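Local coordinates for leucine rich repeat and phosphatase domain containing protein (Entamoeba histolytica, PDB 3EMU), which carries a dual-specificity phosphatase domain and probably hydrolyses phosphate monoesters, at residues A[9-14]-A[126-131]; A[16-21]-A[32-37]; A[98-103]-A[135-140]; A[111-116]-A[121-126]. All coordinates share one frame; numbering follows the deposited sequence. Where two conformers were deposited one is given.

Contact 1: residues A[9-14]-A[126-131]; sequences SPTQII and GLYPLI
T11 and I13 on the edge strand 11-14 lie alongside Y128 and L127, where the chain leaves helix 117-127. The CA atoms of I13 and L127 are 6.8 Å apart, and no hydrogen bond joins the two segments. This is the rim of the α/β fold of dual-specificity phosphatases, where the end of a helix covers the outermost strand of the sheet. Just beyond it, a type I turn from Y128 to I131 closes with a bond from I131 N to Y128 O. Two side-chain pairs carry the packing. CD1 of I13 comes within 4.1 Å of L127 CB. The CD1 methyl of L127 lies 3.3 Å from I13 O. T11 meets the edge of the Y128 ring with two atoms. T11 OG1 is 3.6 Å from Y128 CD1, and T11 CB lies in the ring plane, 3.7 Å from the same Y128 CD1. The Y128 ring is placed there by a first torsion that sets CG anti to the backbone N (chi1 -163°). Its hydroxyl is used further on, in a hydrogen bond with G97 O. T11 CG2, the branch anti to the backbone N, rests 3.6 Å from the backbone O of L127.

Contact 2: residues A[16-21]-A[32-37]; sequences YIHLGS and HNNNIS
H18 meets I36 and N34 in two different ways. The tight part is the CH-pi contact with I36. Its CD1 methyl sits over one face of the imidazole, 3.8 Å from the ring centroid and only 17° off the ring normal. It is shifted toward the rim, and the nearest ring atom to I36 CD1 is H18 CD2 at 3.6 Å. I36 reaches the ring through an extended end, with CD1 anti to CA (chi2 161°). Both residues are buried. L91 of strand 89-94 touches both side chains, since that strand lies between strands 17-21 and 36-42 in the sheet. The contact thus spans the central parallel part of the phosphatase sheet and includes the end of helix 28-33. That helix stops in a Schellman motif with N35, at positive phi, as the C-prime residue. I36 N bonds to I31 O, and a weak bond runs from N35 N to H32 O. The looser side is at N34, which is partly exposed. Its amide plane stands 63° from the ring plane, and N34 OD1 approaches H18 CE1 obliquely at 3.5 Å without a hydrogen bond. A water bridges the two residues instead. It lies in the ring plane, 3.1 Å from H18 NE2, and donates to N34 O at 2.7 Å. The other ring nitrogen, H18 ND1, is hydrogen-bonded to the hydroxyl of Y30. N34 ND2 is hydrogen-bonded to the backbone O of the same Y30.

Contact 3: residues A[98-103]-A[135-140]; sequences VNKAPA and SGFILQ. With SO4 (sulfate ion), chain B.
F137 meets N99 at the edge of its ring and K100 CG obliquely, beside the loop that binds a sulfate ion. Just before it, G136 N bonds to a carboxylate oxygen of E64 at the start of helix 135-151. F137 then points at the other segment. F137 CE2 is 3.7 Å from N99 ND2, which lies in the ring plane. F137 CD2 is 3.5 Å from N99 OD1, and amide and ring planes are 49° apart. N99 OD1 is itself fixed by E134 N. F137 CE2 is also 3.6 Å from K100 CG. Past F137, the helix runs on through Q140 without further contact with 98-103.

The packing borders the phosphate-binding P-loop of the phosphatase family. The family signature C-x5-R would place its cysteine and arginine at S94 and K100. The sulfate, probably from the crystallisation liquor, occupies this loop. Its O1 accepts bonds from V98 N and N99 N, both 3.0 Å long. O2 takes a weak bond from K100 N, and S94 OG and T96 OG1 also bind the ion. The lysine chain bends at chi3 and chi4, bringing NZ back to O2; the modelled separation is too short to be trusted. The start of helix 100-112 probably adds its dipole to the attraction. Helix 135-151 packs F137 against L69 of helix 68-85, while K100 also touches S94 at the end of strand 89-94.

Contact 4: residues A[111-116]-A[121-126]; sequences YYQRLS and FNKVQG
K123 on helix 117-127 reaches across to Q113 and L115, in the loop that joins this helix to helix 100-112. Its side chain can be followed outward. CB points toward the loop. The first torsion sets CG anti to the backbone N (chi1 171°), and the chain stays extended from there. K123 CB and CG have no close partner in 111-116. Across the contact, K123 CD is the first atom with neighbours: Q113 OE1 at 4.0 Å and L115 CD1 at 4.3 Å, the latter a light apolar touch. K123 CE comes within 3.9 Å of Q113 OE1. At the tip, K123 NZ donates to Q113 OE1 at 3.3 Å. The ammonium nitrogen lies in the carbonyl plane on a lone pair, with a C=O...N angle of 116°. Q113 is also extended beyond CG, and the two chains cross at about a right angle.

This is the short connection between two consecutive helices of the phosphatase domain. Q113 follows the end of helix 100-112, R114 turns the chain at positive phi, and S116 is the N-cap of helix 117-127, with a weak bond from its OG to N119 N. Next to K123 in the chain, V124 packs on V105, I106 and L109 of helix 100-112. The link itself is a single long bond from the lysine ammonium group to a neutral amide. It lies at the surface and pairs no opposite charges, so it probably ties the loop to the helix only lightly.

In the fold
Contact 2 is the buried one, centred on the H18 ring, packed against I36 beside the sheet. Contact 4 lies at the surface, and contacts 1 and 3 are partly buried. Contacts 1 and 2 share the sheet: strands 11-14 and 17-21 pair there, with a probable bond between T11 O and L19 N. Contacts 1 and 4 share helix 117-127 and G126. I131 of contact 1 packs on F121 and V124. Contacts 3 and 4 sit at the two ends of helix 100-112 and do not touch. Chemistry follows place. Contact 1 is van der Waals packing with no hydrogen bond between its segments, contact 2 combines CH-pi packing with a water bridge, contact 3 adjoins an anion site, and contact 4 has a lone amine-amide bond.

Contact 1: residues A[9-14]-A[126-131]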
loop_
_atom_site.group_PDB
_atom_site.type_symbol
_atom_site.label_atom_id
_atom_site.label_comp_id
_atom_site.label_asym_id
_atom_site.label_seq_id
_atom_site.Cartn_x
_atom_site.Cartn_y
_atom_site.Cartn_z
ATOM N N SER A 9 2.002 -0.623 -16.073
ATOM C CA SER A 9 1.791 0.629 -15.337
ATOM C C SER A 9 1.262 0.411 -13.938
ATOM O O SER A 9 0.338 -0.379 -13.754
ATOM C CB SER A 9 0.775 1.508 -16.061
ATOM O OG SER A 9 1.443 2.097 -17.150
ATOM N N PRO A 10 1.813 1.150 -12.963
ATOM C CA PRO A 10 1.097 1.212 -11.670
ATOM C C PRO A 10 -0.336 1.795 -11.781
ATOM O O PRO A 10 -0.713 2.395 -12.806
ATOM C CB PRO A 10 1.994 2.097 -10.803
ATOM C CG PRO A 10 3.334 2.162 -11.499
ATOM C CD PRO A 10 3.013 2.019 -12.978
ATOM N N THR A 11 -1.129 1.559 -10.739
ATOM C CA THR A 11 -2.484 2.088 -10.624
ATOM C C THR A 11 -2.600 3.181 -9.533
ATOM O O THR A 11 -2.144 3.022 -8.369
ATOM C CB THR A 11 -3.501 0.952 -10.352
ATOM O OG1 THR A 11 -3.365 -0.032 -11.380
ATOM C CG2 THR A 11 -4.965 1.461 -10.347
ATOM N N GLN A 12 -3.183 4.304 -9.915
ATOM C CA GLN A 12 -3.379 5.390 -8.957
ATOM C C GLN A 12 -4.592 5.050 -8.098
ATOM O O GLN A 12 -5.679 4.704 -8.629
ATOM C CB GLN A 12 -3.633 6.735 -9.640
ATOM C CG GLN A 12 -3.825 7.796 -8.551
ATOM C CD GLN A 12 -3.877 9.219 -9.036
ATOM O OE1 GLN A 12 -2.885 9.771 -9.500
ATOM N NE2 GLN A 12 -5.025 9.850 -8.853
ATOM N N ILE A 13 -4.417 5.123 -6.781
ATOM C CA ILE A 13 -5.520 4.659 -5.916
ATOM C C ILE A 13 -6.414 5.858 -5.461
ATOM O O ILE A 13 -7.610 5.851 -5.661
ATOM C CB ILE A 13 -5.018 3.785 -4.739
ATOM C CG1 ILE A 13 -4.366 2.467 -5.278
ATOM C CG2 ILE A 13 -6.156 3.522 -3.738
ATOM C CD1 ILE A 13 -5.302 1.612 -6.211
ATOM N N ILE A 14 -5.762 6.881 -4.917
ATOM C CA ILE A 14 -6.326 8.186 -4.629
ATOM C C ILE A 14 -5.112 9.049 -4.936
ATOM O O ILE A 14 -4.029 8.533 -5.209
ATOM C CB ILE A 14 -6.734 8.375 -3.095
ATOM C CG1 ILE A 14 -5.497 8.306 -2.200
ATOM C CG2 ILE A 14 -7.829 7.365 -2.650
ATOM C CD1 ILE A 14 -5.744 8.629 -0.729
ATOM N N GLY A 126 -12.048 -2.533 -6.572
ATOM C CA GLY A 126 -12.742 -1.981 -7.723
ATOM C C GLY A 126 -11.820 -1.106 -8.541
ATOM O O GLY A 126 -12.078 -0.809 -9.692
ATOM N N LEU A 127 -10.736 -0.651 -7.952
ATOM C CA LEU A 127 -9.747 0.066 -8.732
ATOM C C LEU A 127 -8.672 -0.860 -9.349
ATOM O O LEU A 127 -7.982 -0.460 -10.260
ATOM C CB LEU A 127 -9.068 1.118 -7.859
ATOM C CG LEU A 127 -9.906 2.366 -7.571
ATOM C CD1 LEU A 127 -9.297 3.143 -6.439
ATOM C CD2 LEU A 127 -9.993 3.220 -8.800
ATOM N N TYR A 128 -8.566 -2.087 -8.854
ATOM C CA TYR A 128 -7.392 -2.920 -9.051
ATOM C C TYR A 128 -7.799 -4.396 -9.017
ATOM O O TYR A 128 -7.543 -5.091 -8.036
ATOM C CB TYR A 128 -6.468 -2.653 -7.881
ATOM C CG TYR A 128 -5.013 -3.056 -7.993
ATOM C CD1 TYR A 128 -4.103 -2.244 -8.687
ATOM C CD2 TYR A 128 -4.521 -4.199 -7.325
ATOM C CE1 TYR A 128 -2.731 -2.568 -8.761
ATOM C CE2 TYR A 128 -3.141 -4.543 -7.375
ATOM C CZ TYR A 128 -2.247 -3.702 -8.111
ATOM O OH TYR A 128 -0.878 -3.976 -8.167
ATOM N N PRO A 129 -8.412 -4.893 -10.104
ATOM C CA PRO A 129 -9.113 -6.205 -10.133
ATOM C C PRO A 129 -8.206 -7.416 -9.901
ATOM O O PRO A 129 -8.686 -8.453 -9.506
ATOM C CB PRO A 129 -9.730 -6.259 -11.549
ATOM C CG PRO A 129 -9.532 -4.824 -12.143
ATOM C CD PRO A 129 -8.323 -4.279 -11.440
ATOM N N LEU A 130 -6.900 -7.253 -10.062
ATOM C CA LEU A 130 -5.954 -8.353 -9.811
ATOM C C LEU A 130 -5.645 -8.639 -8.337
ATOM O O LEU A 130 -4.911 -9.572 -8.024
ATOM C CB LEU A 130 -4.637 -8.100 -10.562
ATOM C CG LEU A 130 -4.728 -8.093 -12.106
ATOM C CD1 LEU A 130 -3.330 -8.159 -12.723
ATOM C CD2 LEU A 130 -5.607 -9.258 -12.629
ATOM N N ILE A 131 -6.183 -7.828 -7.434
ATOM C CA ILE A 131 -6.023 -8.056 -5.997
ATOM C C ILE A 131 -6.187 -9.534 -5.565
ATOM O O ILE A 131 -7.209 -10.210 -5.851
ATOM C CB ILE A 131 -6.991 -7.112 -5.189
ATOM C CG1 ILE A 131 -6.654 -7.112 -3.703
ATOM C CG2 ILE A 131 -8.496 -7.408 -5.485
ATOM C CD1 ILE A 131 -7.304 -5.937 -2.936
#

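Contact 2: residues A[16-21]-A[32-37]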
loop_
_atom_site.group_PDB
_atom_site.type_symbol
_atom_site.label_atom_id
_atom_site.label_comp_id
_atom_site.label_asym_id
_atom_site.label_seq_id
_atom_site.Cartn_x
_atom_site.Cartn_y
_atom_site.Cartn_z
ATOM N N TYR A 16 -1.819 11.092 -5.088
ATOM C CA TYR A 16 -0.494 10.806 -4.473
ATOM C C TYR A 16 -0.162 9.324 -4.160
ATOM O O TYR A 16 0.958 9.020 -3.776
ATOM C CB TYR A 16 -0.283 11.649 -3.206
ATOM C CG TYR A 16 -0.478 13.126 -3.414
ATOM C CD1 TYR A 16 0.165 13.793 -4.464
ATOM C CD2 TYR A 16 -1.321 13.858 -2.578
ATOM C CE1 TYR A 16 -0.021 15.150 -4.678
ATOM C CE2 TYR A 16 -1.513 15.201 -2.770
ATOM C CZ TYR A 16 -0.864 15.850 -3.819
ATOM O OH TYR A 16 -1.055 17.207 -4.000
ATOM N N ILE A 17 -1.131 8.423 -4.304
ATOM C CA ILE A 17 -0.975 7.026 -3.907
ATOM C C ILE A 17 -1.100 6.107 -5.127
ATOM O O ILE A 17 -2.153 6.050 -5.814
ATOM C CB ILE A 17 -2.088 6.601 -2.902
ATOM C CG1 ILE A 17 -2.153 7.550 -1.688
ATOM C CG2 ILE A 17 -1.960 5.106 -2.500
ATOM C CD1 ILE A 17 -0.949 7.520 -0.767
ATOM N N HIS A 18 -0.025 5.346 -5.363
ATOM C CA HIS A 18 0.028 4.451 -6.519
ATOM C C HIS A 18 0.410 3.053 -6.059
ATOM O O HIS A 18 1.268 2.858 -5.194
ATOM C CB HIS A 18 0.988 5.006 -7.570
ATOM C CG HIS A 18 0.667 6.409 -8.025
ATOM N ND1 HIS A 18 0.075 6.688 -9.249
ATOM C CD2 HIS A 18 0.910 7.615 -7.447
ATOM C CE1 HIS A 18 -0.033 7.998 -9.403
ATOM N NE2 HIS A 18 0.449 8.583 -8.318
ATOM N N LEU A 19 -0.277 2.092 -6.643
ATOM C CA LEU A 19 -0.104 0.690 -6.340
ATOM C C LEU A 19 0.553 -0.048 -7.554
ATOM O O LEU A 19 0.061 0.049 -8.695
ATOM C CB LEU A 19 -1.470 0.104 -6.050
ATOM C CG LEU A 19 -1.520 -1.329 -5.577
ATOM C CD1 LEU A 19 -0.588 -1.542 -4.384
ATOM C CD2 LEU A 19 -2.974 -1.675 -5.263
ATOM N N GLY A 20 1.664 -0.733 -7.305
ATOM C CA GLY A 20 2.369 -1.434 -8.384
ATOM C C GLY A 20 3.177 -2.692 -8.011
ATOM O O GLY A 20 3.107 -3.203 -6.875
ATOM N N SER A 21 3.961 -3.169 -8.979
ATOM C CA SER A 21 4.795 -4.361 -8.831
ATOM C C SER A 21 6.259 -3.981 -9.096
ATOM O O SER A 21 6.534 -2.918 -9.683
ATOM C CB SER A 21 4.362 -5.413 -9.854
ATOM O OG SER A 21 4.536 -4.907 -11.176
ATOM N N HIS A 32 7.866 9.797 -13.405
ATOM C CA HIS A 32 8.172 11.210 -13.688
ATOM C C HIS A 32 6.905 12.040 -13.864
ATOM O O HIS A 32 6.767 13.104 -13.312
ATOM C CB HIS A 32 9.066 11.348 -14.944
ATOM C CG HIS A 32 9.315 12.771 -15.365
ATOM N ND1 HIS A 32 8.527 13.424 -16.289
ATOM C CD2 HIS A 32 10.252 13.669 -14.973
ATOM C CE1 HIS A 32 8.966 14.664 -16.445
ATOM N NE2 HIS A 32 10.013 14.837 -15.660
ATOM N N ASN A 33 5.981 11.538 -14.664
ATOM C CA ASN A 33 4.765 12.309 -14.945
ATOM C C ASN A 33 3.755 12.410 -13.778
ATOM O O ASN A 33 2.862 13.240 -13.805
ATOM C CB ASN A 33 4.048 11.777 -16.208
ATOM C CG ASN A 33 4.851 12.009 -17.518
ATOM O OD1 ASN A 33 5.926 12.648 -17.535
ATOM N ND2 ASN A 33 4.317 11.475 -18.627
ATOM N N ASN A 34 3.845 11.525 -12.797
ATOM C CA ASN A 34 2.945 11.545 -11.654
ATOM C C ASN A 34 3.653 12.068 -10.418
ATOM O O ASN A 34 3.173 11.876 -9.316
ATOM C CB ASN A 34 2.433 10.142 -11.374
ATOM C CG ASN A 34 1.413 9.708 -12.368
ATOM O OD1 ASN A 34 0.247 10.087 -12.254
ATOM N ND2 ASN A 34 1.822 8.909 -13.360
ATOM N N ASN A 35 4.823 12.668 -10.632
ATOM C CA ASN A 35 5.609 13.289 -9.580
ATOM C C ASN A 35 5.888 12.419 -8.375
ATOM O O ASN A 35 5.845 12.905 -7.234
ATOM C CB ASN A 35 4.932 14.583 -9.096
ATOM C CG ASN A 35 4.674 15.547 -10.228
ATOM O OD1 ASN A 35 3.538 15.669 -10.715
ATOM N ND2 ASN A 35 5.734 16.232 -10.675
ATOM N N ILE A 36 6.210 11.154 -8.623
ATOM C CA ILE A 36 6.485 10.231 -7.559
ATOM C C ILE A 36 7.922 10.374 -7.080
ATOM O O ILE A 36 8.869 10.350 -7.862
ATOM C CB ILE A 36 6.147 8.795 -8.025
ATOM C CG1 ILE A 36 4.624 8.641 -8.168
ATOM C CG2 ILE A 36 6.789 7.761 -7.102
ATOM C CD1 ILE A 36 4.174 7.433 -9.045
ATOM N N SER A 37 8.107 10.516 -5.774
ATOM C CA SER A 37 9.438 10.746 -5.236
ATOM C C SER A 37 9.677 9.815 -4.098
ATOM O O SER A 37 10.713 9.899 -3.442
ATOM C CB SER A 37 9.609 12.196 -4.735
ATOM O OG SER A 37 8.499 12.574 -3.924
HETATM O O HOH W 1 1.230 11.469 -7.478
#

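Contact 3: residues A[98-103]-A[135-140]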
loop_
_atom_site.group_PDB
_atom_site.type_symbol
_atom_site.label_atom_id
_atom_site.label_comp_id
_atom_site.label_asym_id
_atom_site.label_seq_id
_atom_site.Cartn_x
_atom_site.Cartn_y
_atom_site.Cartn_z
ATOM N N VAL A 98 0.347 -7.940 -6.121
ATOM C CA VAL A 98 -0.998 -8.486 -6.071
ATOM C C VAL A 98 -1.508 -8.758 -4.616
ATOM O O VAL A 98 -2.716 -8.727 -4.344
ATOM C CB VAL A 98 -1.001 -9.787 -6.991
ATOM C CG1 VAL A 98 -1.495 -11.016 -6.282
ATOM C CG2 VAL A 98 -1.669 -9.515 -8.345
ATOM N N ASN A 99 -0.570 -8.971 -3.698
ATOM C CA ASN A 99 -0.851 -9.537 -2.394
ATOM C C ASN A 99 -0.415 -8.531 -1.299
ATOM O O ASN A 99 -1.253 -7.816 -0.747
ATOM C CB ASN A 99 -0.096 -10.859 -2.301
ATOM C CG ASN A 99 -0.188 -11.523 -0.949
ATOM O OD1 ASN A 99 -1.187 -11.394 -0.247
ATOM N ND2 ASN A 99 0.864 -12.282 -0.589
ATOM N N LYS A 100 0.895 -8.451 -1.031
ATOM C CA LYS A 100 1.435 -7.574 0.013
ATOM C C LYS A 100 1.221 -6.045 -0.188
ATOM O O LYS A 100 0.800 -5.358 0.754
ATOM C CB LYS A 100 2.913 -7.873 0.263
ATOM C CG LYS A 100 3.153 -9.158 0.984
ATOM C CD LYS A 100 4.649 -9.324 1.269
ATOM C CE LYS A 100 5.273 -10.455 0.473
ATOM N NZ LYS A 100 5.259 -10.181 -0.971
ATOM N N ALA A 101 1.524 -5.513 -1.371
ATOM C CA ALA A 101 1.335 -4.080 -1.603
ATOM C C ALA A 101 -0.160 -3.647 -1.433
ATOM O O ALA A 101 -0.452 -2.586 -0.823
ATOM C CB ALA A 101 1.902 -3.610 -2.939
ATOM N N PRO A 102 -1.098 -4.445 -1.976
ATOM C CA PRO A 102 -2.502 -4.043 -1.780
ATOM C C PRO A 102 -2.965 -4.085 -0.304
ATOM O O PRO A 102 -3.757 -3.225 0.090
ATOM C CB PRO A 102 -3.286 -5.048 -2.630
ATOM C CG PRO A 102 -2.255 -5.497 -3.723
ATOM C CD PRO A 102 -0.943 -5.496 -3.004
ATOM N N ALA A 103 -2.476 -5.059 0.475
ATOM C CA ALA A 103 -2.774 -5.144 1.903
ATOM C C ALA A 103 -2.341 -3.855 2.635
ATOM O O ALA A 103 -3.105 -3.313 3.441
ATOM C CB ALA A 103 -2.133 -6.380 2.544
ATOM N N SER A 135 -4.900 -15.125 2.942
ATOM C CA SER A 135 -5.757 -15.017 4.132
ATOM C C SER A 135 -5.047 -14.649 5.469
ATOM O O SER A 135 -5.657 -13.966 6.301
ATOM C CB SER A 135 -6.610 -16.274 4.324
ATOM O OG SER A 135 -5.749 -17.356 4.609
ATOM N N GLY A 136 -3.800 -15.075 5.690
ATOM C CA GLY A 136 -3.055 -14.575 6.840
ATOM C C GLY A 136 -2.877 -13.046 6.859
ATOM O O GLY A 136 -2.887 -12.404 7.929
ATOM N N PHE A 137 -2.724 -12.438 5.685
ATOM C CA PHE A 137 -2.682 -11.006 5.623
ATOM C C PHE A 137 -4.028 -10.337 5.901
ATOM O O PHE A 137 -4.047 -9.300 6.571
ATOM C CB PHE A 137 -2.077 -10.539 4.310
ATOM C CG PHE A 137 -0.586 -10.771 4.233
ATOM C CD1 PHE A 137 0.236 -10.491 5.339
ATOM C CD2 PHE A 137 0.003 -11.280 3.060
ATOM C CE1 PHE A 137 1.602 -10.691 5.284
ATOM C CE2 PHE A 137 1.397 -11.499 2.994
ATOM C CZ PHE A 137 2.194 -11.186 4.094
ATOM N N ILE A 138 -5.129 -10.922 5.387
ATOM C CA ILE A 138 -6.488 -10.431 5.622
ATOM C C ILE A 138 -6.751 -10.410 7.151
ATOM O O ILE A 138 -7.259 -9.418 7.716
ATOM C CB ILE A 138 -7.562 -11.329 4.950
ATOM C CG1 ILE A 138 -7.517 -11.255 3.406
ATOM C CG2 ILE A 138 -8.968 -10.952 5.439
ATOM C CD1 ILE A 138 -7.552 -9.900 2.829
ATOM N N LEU A 139 -6.357 -11.504 7.800
ATOM C CA LEU A 139 -6.469 -11.652 9.223
ATOM C C LEU A 139 -5.715 -10.542 9.986
ATOM O O LEU A 139 -6.265 -9.945 10.924
ATOM C CB LEU A 139 -5.891 -13.000 9.581
ATOM C CG LEU A 139 -6.425 -13.788 10.748
ATOM C CD1 LEU A 139 -7.949 -13.853 10.704
ATOM C CD2 LEU A 139 -5.783 -15.199 10.667
ATOM N N GLN A 140 -4.467 -10.275 9.597
ATOM C CA GLN A 140 -3.708 -9.150 10.169
ATOM C C GLN A 140 -4.358 -7.782 9.927
ATOM O O GLN A 140 -4.207 -6.854 10.728
ATOM C CB GLN A 140 -2.270 -9.132 9.636
ATOM C CG GLN A 140 -1.446 -10.327 10.102
ATOM C CD GLN A 140 0.016 -10.306 9.594
ATOM O OE1 GLN A 140 0.785 -9.387 9.933
ATOM N NE2 GLN A 140 0.405 -11.336 8.820
HETATM S S SO4 B . 3.269 -10.134 -3.731
HETATM O O1 SO4 B . 2.363 -9.052 -4.158
HETATM O O2 SO4 B . 3.324 -10.350 -2.312
HETATM O O3 SO4 B . 2.717 -11.341 -4.321
HETATM O O4 SO4 B . 4.618 -9.829 -4.149
#

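Contact 4: residues A[111-116]-A[121-126]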
loop_
_atom_site.group_PDB
_atom_site.type_symbol
_atom_site.label_atom_id
_atom_site.label_comp_id
_atom_site.label_asym_id
_atom_site.label_seq_id
_atom_site.Cartn_x
_atom_site.Cartn_y
_atom_site.Cartn_z
ATOM N N TYR A 111 -7.268 3.826 7.814
ATOM C CA TYR A 111 -6.891 4.877 8.744
ATOM C C TYR A 111 -7.247 6.258 8.186
ATOM O O TYR A 111 -7.868 7.093 8.865
ATOM C CB TYR A 111 -5.378 4.792 8.956
ATOM C CG TYR A 111 -4.763 5.852 9.823
ATOM C CD1 TYR A 111 -4.884 5.802 11.220
ATOM C CD2 TYR A 111 -4.041 6.905 9.261
ATOM C CE1 TYR A 111 -4.324 6.774 12.024
ATOM C CE2 TYR A 111 -3.452 7.911 10.067
ATOM C CZ TYR A 111 -3.614 7.835 11.453
ATOM O OH TYR A 111 -3.031 8.779 12.270
ATOM N N TYR A 112 -6.848 6.480 6.931
ATOM C CA TYR A 112 -6.909 7.777 6.299
ATOM C C TYR A 112 -8.308 8.210 5.858
ATOM O O TYR A 112 -8.553 9.410 5.668
ATOM C CB TYR A 112 -6.032 7.761 5.069
ATOM C CG TYR A 112 -5.662 9.106 4.530
ATOM C CD1 TYR A 112 -4.660 9.852 5.145
ATOM C CD2 TYR A 112 -6.263 9.609 3.378
ATOM C CE1 TYR A 112 -4.282 11.052 4.658
ATOM C CE2 TYR A 112 -5.900 10.841 2.875
ATOM C CZ TYR A 112 -4.886 11.552 3.529
ATOM O OH TYR A 112 -4.458 12.788 3.070
ATOM N N GLN A 113 -9.217 7.265 5.663
ATOM C CA GLN A 113 -10.551 7.626 5.221
ATOM C C GLN A 113 -11.562 6.958 6.104
ATOM O O GLN A 113 -12.698 6.879 5.729
ATOM C CB GLN A 113 -10.766 7.198 3.761
ATOM C CG GLN A 113 -9.820 7.911 2.841
ATOM C CD GLN A 113 -10.102 7.641 1.389
ATOM O OE1 GLN A 113 -10.586 6.558 1.027
ATOM N NE2 GLN A 113 -9.800 8.617 0.532
ATOM N N ARG A 114 -11.134 6.468 7.269
ATOM C CA ARG A 114 -12.005 5.730 8.203
ATOM C C ARG A 114 -12.913 4.745 7.484
ATOM O O ARG A 114 -14.163 4.889 7.488
ATOM C CB ARG A 114 -12.863 6.651 9.130
ATOM C CG ARG A 114 -13.585 7.811 8.449
ATOM C CD ARG A 114 -14.207 8.753 9.531
ATOM N NE ARG A 114 -15.028 8.035 10.517
ATOM C CZ ARG A 114 -16.365 8.074 10.544
ATOM N NH1 ARG A 114 -17.040 8.814 9.660
ATOM N NH2 ARG A 114 -17.040 7.380 11.456
ATOM N N LEU A 115 -12.293 3.730 6.886
ATOM C CA LEU A 115 -13.066 2.685 6.274
ATOM C C LEU A 115 -12.916 1.443 7.114
ATOM O O LEU A 115 -11.872 1.186 7.744
ATOM C CB LEU A 115 -12.616 2.446 4.818
ATOM C CG LEU A 115 -12.676 3.679 3.919
ATOM C CD1 LEU A 115 -12.206 3.348 2.510
ATOM C CD2 LEU A 115 -14.115 4.254 3.866
ATOM N N SER A 116 -13.970 0.654 7.158
ATOM C CA SER A 116 -13.825 -0.673 7.684
ATOM C C SER A 116 -12.853 -1.463 6.766
ATOM O O SER A 116 -12.553 -1.031 5.641
ATOM C CB SER A 116 -15.190 -1.353 7.743
ATOM O OG SER A 116 -15.744 -1.372 6.453
ATOM N N PHE A 121 -11.149 -2.751 1.449
ATOM C CA PHE A 121 -10.919 -3.834 0.500
ATOM C C PHE A 121 -11.666 -3.642 -0.841
ATOM O O PHE A 121 -11.060 -3.683 -1.924
ATOM C CB PHE A 121 -11.260 -5.201 1.118
ATOM C CG PHE A 121 -11.047 -6.324 0.151
ATOM C CD1 PHE A 121 -9.803 -6.972 0.083
ATOM C CD2 PHE A 121 -12.053 -6.651 -0.792
ATOM C CE1 PHE A 121 -9.590 -7.989 -0.859
ATOM C CE2 PHE A 121 -11.837 -7.640 -1.740
ATOM C CZ PHE A 121 -10.614 -8.315 -1.780
ATOM N N ASN A 122 -12.966 -3.377 -0.761
ATOM C CA ASN A 122 -13.783 -3.237 -1.957
ATOM C C ASN A 122 -13.408 -2.061 -2.844
ATOM O O ASN A 122 -13.427 -2.168 -4.087
ATOM C CB ASN A 122 -15.245 -3.079 -1.585
ATOM C CG ASN A 122 -15.837 -4.338 -1.051
ATOM O OD1 ASN A 122 -16.876 -4.298 -0.411
ATOM N ND2 ASN A 122 -15.196 -5.470 -1.305
ATOM N N LYS A 123 -13.132 -0.931 -2.200
ATOM C CA LYS A 123 -12.619 0.213 -2.881
ATOM C C LYS A 123 -11.316 -0.086 -3.664
ATOM O O LYS A 123 -11.188 0.312 -4.822
ATOM C CB LYS A 123 -12.390 1.365 -1.880
ATOM C CG LYS A 123 -11.631 2.558 -2.501
ATOM C CD LYS A 123 -11.792 3.874 -1.704
ATOM C CE LYS A 123 -11.225 5.087 -2.508
ATOM N NZ LYS A 123 -11.764 6.441 -2.024
ATOM N N VAL A 124 -10.339 -0.731 -3.032
ATOM C CA VAL A 124 -9.116 -1.082 -3.740
ATOM C C VAL A 124 -9.420 -2.092 -4.865
ATOM O O VAL A 124 -9.025 -1.894 -6.027
ATOM C CB VAL A 124 -8.021 -1.642 -2.801
ATOM C CG1 VAL A 124 -6.823 -2.194 -3.625
ATOM C CG2 VAL A 124 -7.547 -0.555 -1.816
ATOM N N GLN A 125 -10.157 -3.145 -4.517
ATOM C CA GLN A 125 -10.548 -4.125 -5.501
ATOM C C GLN A 125 -11.159 -3.497 -6.746
ATOM O O GLN A 125 -10.812 -3.881 -7.873
ATOM C CB GLN A 125 -11.501 -5.153 -4.919
ATOM C CG GLN A 125 -11.881 -6.223 -5.950
ATOM C CD GLN A 125 -12.875 -7.219 -5.397
ATOM O OE1 GLN A 125 -13.984 -6.842 -4.981
ATOM N NE2 GLN A 125 -12.479 -8.495 -5.342
ATOM N N GLY A 126 -12.048 -2.533 -6.572
ATOM C CA GLY A 126 -12.742 -1.981 -7.723
ATOM C C GLY A 126 -11.820 -1.106 -8.541
ATOM O O GLY A 126 -12.078 -0.809 -9.692
#